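Local structure of CEP104 (Gallus gallus, 5JO8) at residues P23-A34 / E43-K52. The protein is a centriolar protein whose TOG domain, an all-helical array, probably binds tubulin or microtubules. Numbering follows the deposited sequence.
Sequences PEPLSEKALREA and EALVSGAYSK
Leu26 and Tyr50 meet in the tight part of this contact, at the N-terminal end of the all-helical TOG domain. The extended residues 23-27 and helix 28-33 pack on helix 43-49 and the turn after it. Leu26 splits its branches: CD2 lies 3.5 Å from Tyr50 CB, and CD1 reaches Val46 CG1. Ala30 CB touches Tyr50 CE2 at 3.6 Å, and Ala34 CB sits against Val46 CG1. Phe89 and Arg93 of helix 77-94 also pack on Tyr50, Arg93 by a cation-pi contact. Tyr50 OH donates to Glu33 OE1, which lies at the ring edge and is met on its anti side. A leucine in place of Tyr50 would probably leave Glu33 without this donor and open a gap beside Ala30 and Ala34. The margins are looser. Glu43 is exposed, and a water links its OE2 to Leu26 N and Ser47 OG. At the other margin, beside exposed Lys52, Glu24 has chi1 63°, and a bend at chi2 brings its carboxylate to the turn. Ser51 OG, also bonded to Ser53 N, donates to Glu24 OE2. Lys52 N donates to the syn side of Glu24 OE1 at 2.6 Å, with an N-H...O angle of 158°.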
ATOM      1  N   PRO A  23      -8.660  14.664 -26.544  1.00 28.64           N
ATOM      2  CA  PRO A  23      -7.788  13.501 -26.370  1.00 27.74           C
ATOM      3  C   PRO A  23      -8.068  12.475 -27.461  1.00 33.20           C
ATOM      4  O   PRO A  23      -9.139  12.523 -28.069  1.00 35.52           O
ATOM      5  CB  PRO A  23      -8.197  12.958 -24.996  1.00 30.11           C
ATOM      6  CG  PRO A  23      -9.585  13.442 -24.789  1.00 39.24           C
ATOM      7  CD  PRO A  23      -9.678  14.771 -25.485  1.00 29.53           C
ATOM      8  N   GLU A  24      -7.124  11.577 -27.716  1.00 34.24           N
ATOM      9  CA  GLU A  24      -7.304  10.579 -28.764  1.00 33.45           C
ATOM     10  C   GLU A  24      -8.425   9.609 -28.395  1.00 40.01           C
ATOM     11  O   GLU A  24      -8.745   9.442 -27.214  1.00 29.72           O
ATOM     12  CB  GLU A  24      -6.001   9.825 -29.032  1.00 41.04           C
ATOM     13  CG  GLU A  24      -5.500   9.020 -27.863  1.00 45.80           C
ATOM     14  CD  GLU A  24      -4.553   9.803 -26.976  1.00 41.32           C
ATOM     15  OE1 GLU A  24      -3.634   9.175 -26.407  1.00 53.95           O
ATOM     16  OE2 GLU A  24      -4.719  11.034 -26.842  1.00 35.88           O
ATOM     17  N   PRO A  25      -9.042   8.976 -29.405  1.00 31.98           N
ATOM     18  CA  PRO A  25     -10.151   8.064 -29.125  1.00 40.88           C
ATOM     19  C   PRO A  25      -9.706   6.862 -28.301  1.00 39.53           C
ATOM     20  O   PRO A  25      -8.556   6.431 -28.400  1.00 32.81           O
ATOM     21  CB  PRO A  25     -10.600   7.622 -30.523  1.00 36.81           C
ATOM     22  CG  PRO A  25      -9.407   7.824 -31.386  1.00 32.75           C
ATOM     23  CD  PRO A  25      -8.756   9.062 -30.849  1.00 37.26           C
ATOM     24  N   LEU A  26     -10.619   6.353 -27.480  1.00 32.61           N
ATOM     25  CA  LEU A  26     -10.383   5.152 -26.689  1.00 36.23           C
ATOM     26  C   LEU A  26     -10.326   3.924 -27.589  1.00 46.20           C
ATOM     27  O   LEU A  26     -11.167   3.756 -28.472  1.00 41.46           O
ATOM     28  CB  LEU A  26     -11.497   4.972 -25.653  1.00 30.66           C
ATOM     29  CG  LEU A  26     -11.525   5.938 -24.466  1.00 27.31           C
ATOM     30  CD1 LEU A  26     -12.780   5.744 -23.635  1.00 29.05           C
ATOM     31  CD2 LEU A  26     -10.287   5.749 -23.601  1.00 28.23           C
ATOM     32  N   SER A  27      -9.333   3.068 -27.359  1.00 46.08           N
ATOM     33  CA  SER A  27      -9.250   1.787 -28.053  1.00 51.44           C
ATOM     34  C   SER A  27     -10.494   0.969 -27.743  1.00 35.43           C
ATOM     35  O   SER A  27     -11.210   1.253 -26.781  1.00 50.34           O
ATOM     36  CB  SER A  27      -8.015   1.010 -27.599  1.00 47.35           C
ATOM     37  OG  SER A  27      -8.264   0.355 -26.367  1.00 53.24           O
ATOM     38  N   GLU A  28     -10.756  -0.052 -28.552  1.00 54.60           N
ATOM     39  CA  GLU A  28     -11.910  -0.912 -28.320  1.00 49.27           C
ATOM     40  C   GLU A  28     -11.777  -1.636 -26.984  1.00 41.45           C
ATOM     41  O   GLU A  28     -12.767  -1.881 -26.296  1.00 41.44           O
ATOM     42  CB  GLU A  28     -12.070  -1.924 -29.456  1.00 66.82           C
ATOM     43  CG  GLU A  28     -12.432  -1.303 -30.794  1.00 74.03           C
ATOM     44  CD  GLU A  28     -12.551  -2.335 -31.898  1.00 86.60           C
ATOM     45  OE1 GLU A  28     -12.009  -3.448 -31.734  1.00 85.07           O
ATOM     46  OE2 GLU A  28     -13.190  -2.033 -32.928  1.00 80.81           O
ATOM     47  N   LYS A  29     -10.541  -1.967 -26.626  1.00 56.46           N
ATOM     48  CA  LYS A  29     -10.239  -2.599 -25.348  1.00 52.58           C
ATOM     49  C   LYS A  29     -10.687  -1.697 -24.196  1.00 52.18           C
ATOM     50  O   LYS A  29     -11.337  -2.149 -23.253  1.00 57.96           O
ATOM     51  CB  LYS A  29      -8.736  -2.875 -25.259  1.00 52.02           C
ATOM     52  CG  LYS A  29      -8.318  -3.901 -24.218  1.00 49.66           C
ATOM     53  CD  LYS A  29      -6.860  -4.296 -24.427  1.00 58.20           C
ATOM     54  CE  LYS A  29      -6.426  -5.404 -23.478  1.00 72.19           C
ATOM     55  NZ  LYS A  29      -6.356  -4.945 -22.064  1.00 69.79           N
ATOM     56  N   ALA A  30     -10.356  -0.412 -24.299  1.00 59.76           N
ATOM     57  CA  ALA A  30     -10.638   0.555 -23.240  1.00 45.45           C
ATOM     58  C   ALA A  30     -12.126   0.836 -23.034  1.00 45.37           C
ATOM     59  O   ALA A  30     -12.570   1.028 -21.903  1.00 37.66           O
ATOM     60  CB  ALA A  30      -9.886   1.850 -23.500  1.00 46.99           C
ATOM     61  N   LEU A  31     -12.892   0.871 -24.122  1.00 46.39           N
ATOM     62  CA  LEU A  31     -14.322   1.168 -24.041  1.00 34.23           C
ATOM     63  C   LEU A  31     -15.095   0.209 -23.148  1.00 39.07           C
ATOM     64  O   LEU A  31     -15.927   0.637 -22.343  1.00 38.62           O
ATOM     65  CB  LEU A  31     -14.957   1.178 -25.435  1.00 37.41           C
ATOM     66  CG  LEU A  31     -14.789   2.470 -26.224  1.00 32.33           C
ATOM     67  CD1 LEU A  31     -15.209   2.266 -27.668  1.00 27.89           C
ATOM     68  CD2 LEU A  31     -15.584   3.595 -25.581  1.00 29.34           C
ATOM     69  N   ARG A  32     -14.842  -1.087 -23.304  1.00 36.77           N
ATOM     70  CA  ARG A  32     -15.542  -2.082 -22.500  1.00 51.94           C
ATOM     71  C   ARG A  32     -15.072  -2.069 -21.047  1.00 32.17           C
ATOM     72  O   ARG A  32     -15.893  -2.046 -20.128  1.00 35.73           O
ATOM     73  CB  ARG A  32     -15.416  -3.487 -23.102  1.00 47.10           C
ATOM     74  CG  ARG A  32     -14.017  -3.860 -23.553  1.00 54.32           C
ATOM     75  CD  ARG A  32     -13.920  -5.350 -23.846  1.00 66.45           C
ATOM     76  NE  ARG A  32     -12.619  -5.715 -24.402  1.00 57.38           N
ATOM     77  CZ  ARG A  32     -12.329  -5.673 -25.697  1.00 62.46           C
ATOM     78  NH1 ARG A  32     -11.121  -6.021 -26.122  1.00 65.23           N
ATOM     79  NH2 ARG A  32     -13.249  -5.281 -26.569  1.00 63.09           N
ATOM     80  N   GLU A  33     -13.757  -2.074 -20.843  1.00 38.29           N
ATOM     81  CA  GLU A  33     -13.213  -2.126 -19.489  1.00 43.87           C
ATOM     82  C   GLU A  33     -13.581  -0.876 -18.686  1.00 42.28           C
ATOM     83  O   GLU A  33     -13.895  -0.964 -17.500  1.00 36.90           O
ATOM     84  CB  GLU A  33     -11.697  -2.375 -19.494  1.00 37.87           C
ATOM     85  CG  GLU A  33     -10.839  -1.242 -20.049  1.00 40.96           C
ATOM     86  CD  GLU A  33      -9.346  -1.524 -19.924  1.00 62.94           C
ATOM     87  OE1 GLU A  33      -8.565  -0.564 -19.736  1.00 47.46           O
ATOM     88  OE2 GLU A  33      -8.956  -2.708 -20.014  1.00 60.72           O
ATOM     89  N   ALA A  34     -13.584   0.279 -19.345  1.00 34.55           N
ATOM     90  CA  ALA A  34     -13.907   1.529 -18.669  1.00 39.49           C
ATOM     91  C   ALA A  34     -15.386   1.914 -18.746  1.00 35.62           C
ATOM     92  O   ALA A  34     -15.739   3.053 -18.436  1.00 34.18           O
ATOM     93  CB  ALA A  34     -13.042   2.660 -19.207  1.00 37.41           C
ATOM     94  N   GLU A  43     -17.470   9.899 -21.709  1.00 28.11           N
ATOM     95  CA  GLU A  43     -16.360   9.382 -22.488  1.00 26.34           C
ATOM     96  C   GLU A  43     -15.219  10.388 -22.633  1.00 25.94           C
ATOM     97  O   GLU A  43     -14.048   9.995 -22.687  1.00 25.08           O
ATOM     98  CB  GLU A  43     -16.832   8.877 -23.858  1.00 32.54           C
ATOM     99  CG  GLU A  43     -15.717   8.278 -24.698  1.00 36.29           C
ATOM    100  CD  GLU A  43     -16.221   7.552 -25.924  1.00 27.87           C
ATOM    101  OE1 GLU A  43     -17.446   7.336 -26.029  1.00 35.62           O
ATOM    102  OE2 GLU A  43     -15.382   7.194 -26.779  1.00 32.36           O
ATOM    103  N   ALA A  44     -15.544  11.680 -22.673  1.00 27.78           N
ATOM    104  CA  ALA A  44     -14.522  12.712 -22.848  1.00 28.90           C
ATOM    105  C   ALA A  44     -13.500  12.691 -21.710  1.00 25.85           C
ATOM    106  O   ALA A  44     -12.286  12.696 -21.948  1.00 26.72           O
ATOM    107  CB  ALA A  44     -15.162  14.095 -22.969  1.00 27.31           C
ATOM    108  N   LEU A  45     -13.995  12.646 -20.476  1.00 25.64           N
ATOM    109  CA  LEU A  45     -13.115  12.594 -19.317  1.00 26.28           C
ATOM    110  C   LEU A  45     -12.276  11.323 -19.337  1.00 22.12           C
ATOM    111  O   LEU A  45     -11.068  11.375 -19.100  1.00 21.99           O
ATOM    112  CB  LEU A  45     -13.909  12.695 -18.010  1.00 24.32           C
ATOM    113  CG  LEU A  45     -13.091  12.766 -16.715  1.00 25.74           C
ATOM    114  CD1 LEU A  45     -13.846  13.572 -15.662  1.00 25.65           C
ATOM    115  CD2 LEU A  45     -12.767  11.363 -16.183  1.00 21.39           C
ATOM    116  N   VAL A  46     -12.915  10.182 -19.576  1.00 23.63           N
ATOM    117  CA  VAL A  46     -12.190   8.911 -19.565  1.00 21.14           C
ATOM    118  C   VAL A  46     -11.139   8.871 -20.670  1.00 22.91           C
ATOM    119  O   VAL A  46     -10.019   8.392 -20.463  1.00 23.21           O
ATOM    120  CB  VAL A  46     -13.156   7.706 -19.611  1.00 20.00           C
ATOM    121  CG1 VAL A  46     -12.393   6.400 -19.779  1.00 25.32           C
ATOM    122  CG2 VAL A  46     -14.001   7.666 -18.352  1.00 22.35           C
ATOM    123  N   SER A  47     -11.486   9.398 -21.842  1.00 23.22           N
ATOM    124  CA  SER A  47     -10.511   9.505 -22.920  1.00 23.47           C
ATOM    125  C   SER A  47      -9.302  10.317 -22.473  1.00 22.87           C
ATOM    126  O   SER A  47      -8.162   9.992 -22.826  1.00 25.71           O
ATOM    127  CB  SER A  47     -11.149  10.132 -24.166  1.00 25.43           C
ATOM    128  OG  SER A  47     -12.174   9.288 -24.672  1.00 25.89           O
ATOM    129  N   GLY A  48      -9.543  11.376 -21.703  1.00 23.78           N
ATOM    130  CA  GLY A  48      -8.449  12.143 -21.125  1.00 25.58           C
ATOM    131  C   GLY A  48      -7.583  11.296 -20.203  1.00 24.53           C
ATOM    132  O   GLY A  48      -6.355  11.318 -20.294  1.00 24.46           O
ATOM    133  N   ALA A  49      -8.218  10.538 -19.317  1.00 22.00           N
ATOM    134  CA  ALA A  49      -7.487   9.664 -18.390  1.00 24.41           C
ATOM    135  C   ALA A  49      -6.621   8.620 -19.106  1.00 25.28           C
ATOM    136  O   ALA A  49      -5.579   8.203 -18.591  1.00 21.38           O
ATOM    137  CB  ALA A  49      -8.456   8.980 -17.423  1.00 22.60           C
ATOM    138  N   TYR A  50      -7.054   8.191 -20.289  1.00 23.79           N
ATOM    139  CA  TYR A  50      -6.326   7.178 -21.055  1.00 24.99           C
ATOM    140  C   TYR A  50      -5.367   7.793 -22.070  1.00 25.86           C
ATOM    141  O   TYR A  50      -4.685   7.066 -22.793  1.00 30.21           O
ATOM    142  CB  TYR A  50      -7.300   6.258 -21.799  1.00 26.04           C
ATOM    143  CG  TYR A  50      -7.878   5.113 -20.989  1.00 26.57           C
ATOM    144  CD1 TYR A  50      -8.783   5.345 -19.966  1.00 23.75           C
ATOM    145  CD2 TYR A  50      -7.549   3.796 -21.279  1.00 25.49           C
ATOM    146  CE1 TYR A  50      -9.323   4.302 -19.240  1.00 23.17           C
ATOM    147  CE2 TYR A  50      -8.078   2.748 -20.555  1.00 29.26           C
ATOM    148  CZ  TYR A  50      -8.965   3.004 -19.535  1.00 25.85           C
ATOM    149  OH  TYR A  50      -9.508   1.969 -18.802  1.00 28.56           O
ATOM    150  N   SER A  51      -5.311   9.120 -22.123  1.00 24.06           N
ATOM    151  CA  SER A  51      -4.537   9.816 -23.154  1.00 26.67           C
ATOM    152  C   SER A  51      -3.032   9.559 -23.053  1.00 25.06           C
ATOM    153  O   SER A  51      -2.491   9.361 -21.967  1.00 27.47           O
ATOM    154  CB  SER A  51      -4.801  11.322 -23.100  1.00 30.78           C
ATOM    155  OG  SER A  51      -3.926  12.031 -23.968  1.00 29.78           O
ATOM    156  N   LYS A  52      -2.361   9.577 -24.198  1.00 33.06           N
ATOM    157  CA  LYS A  52      -0.906   9.485 -24.215  1.00 30.42           C
ATOM    158  C   LYS A  52      -0.282  10.807 -23.770  1.00 30.48           C
ATOM    159  O   LYS A  52       0.907  10.874 -23.463  1.00 29.60           O
ATOM    160  CB  LYS A  52      -0.402   9.065 -25.599  1.00 38.10           C
ATOM    161  CG  LYS A  52      -0.733   7.619 -25.959  1.00 34.66           C
ATOM    162  CD  LYS A  52      -0.134   6.647 -24.950  1.00 55.29           C
ATOM    163  CE  LYS A  52      -0.615   5.222 -25.190  1.00 57.85           C
ATOM    164  NZ  LYS A  52      -2.090   5.095 -25.018  1.00 63.19           N
TER
HETATM  165  O   HOH W   1      -7.506   8.608 -24.917  1.00 36.37           O
HETATM  166  O   HOH W   2     -12.762   8.066 -27.074  1.00 29.95           O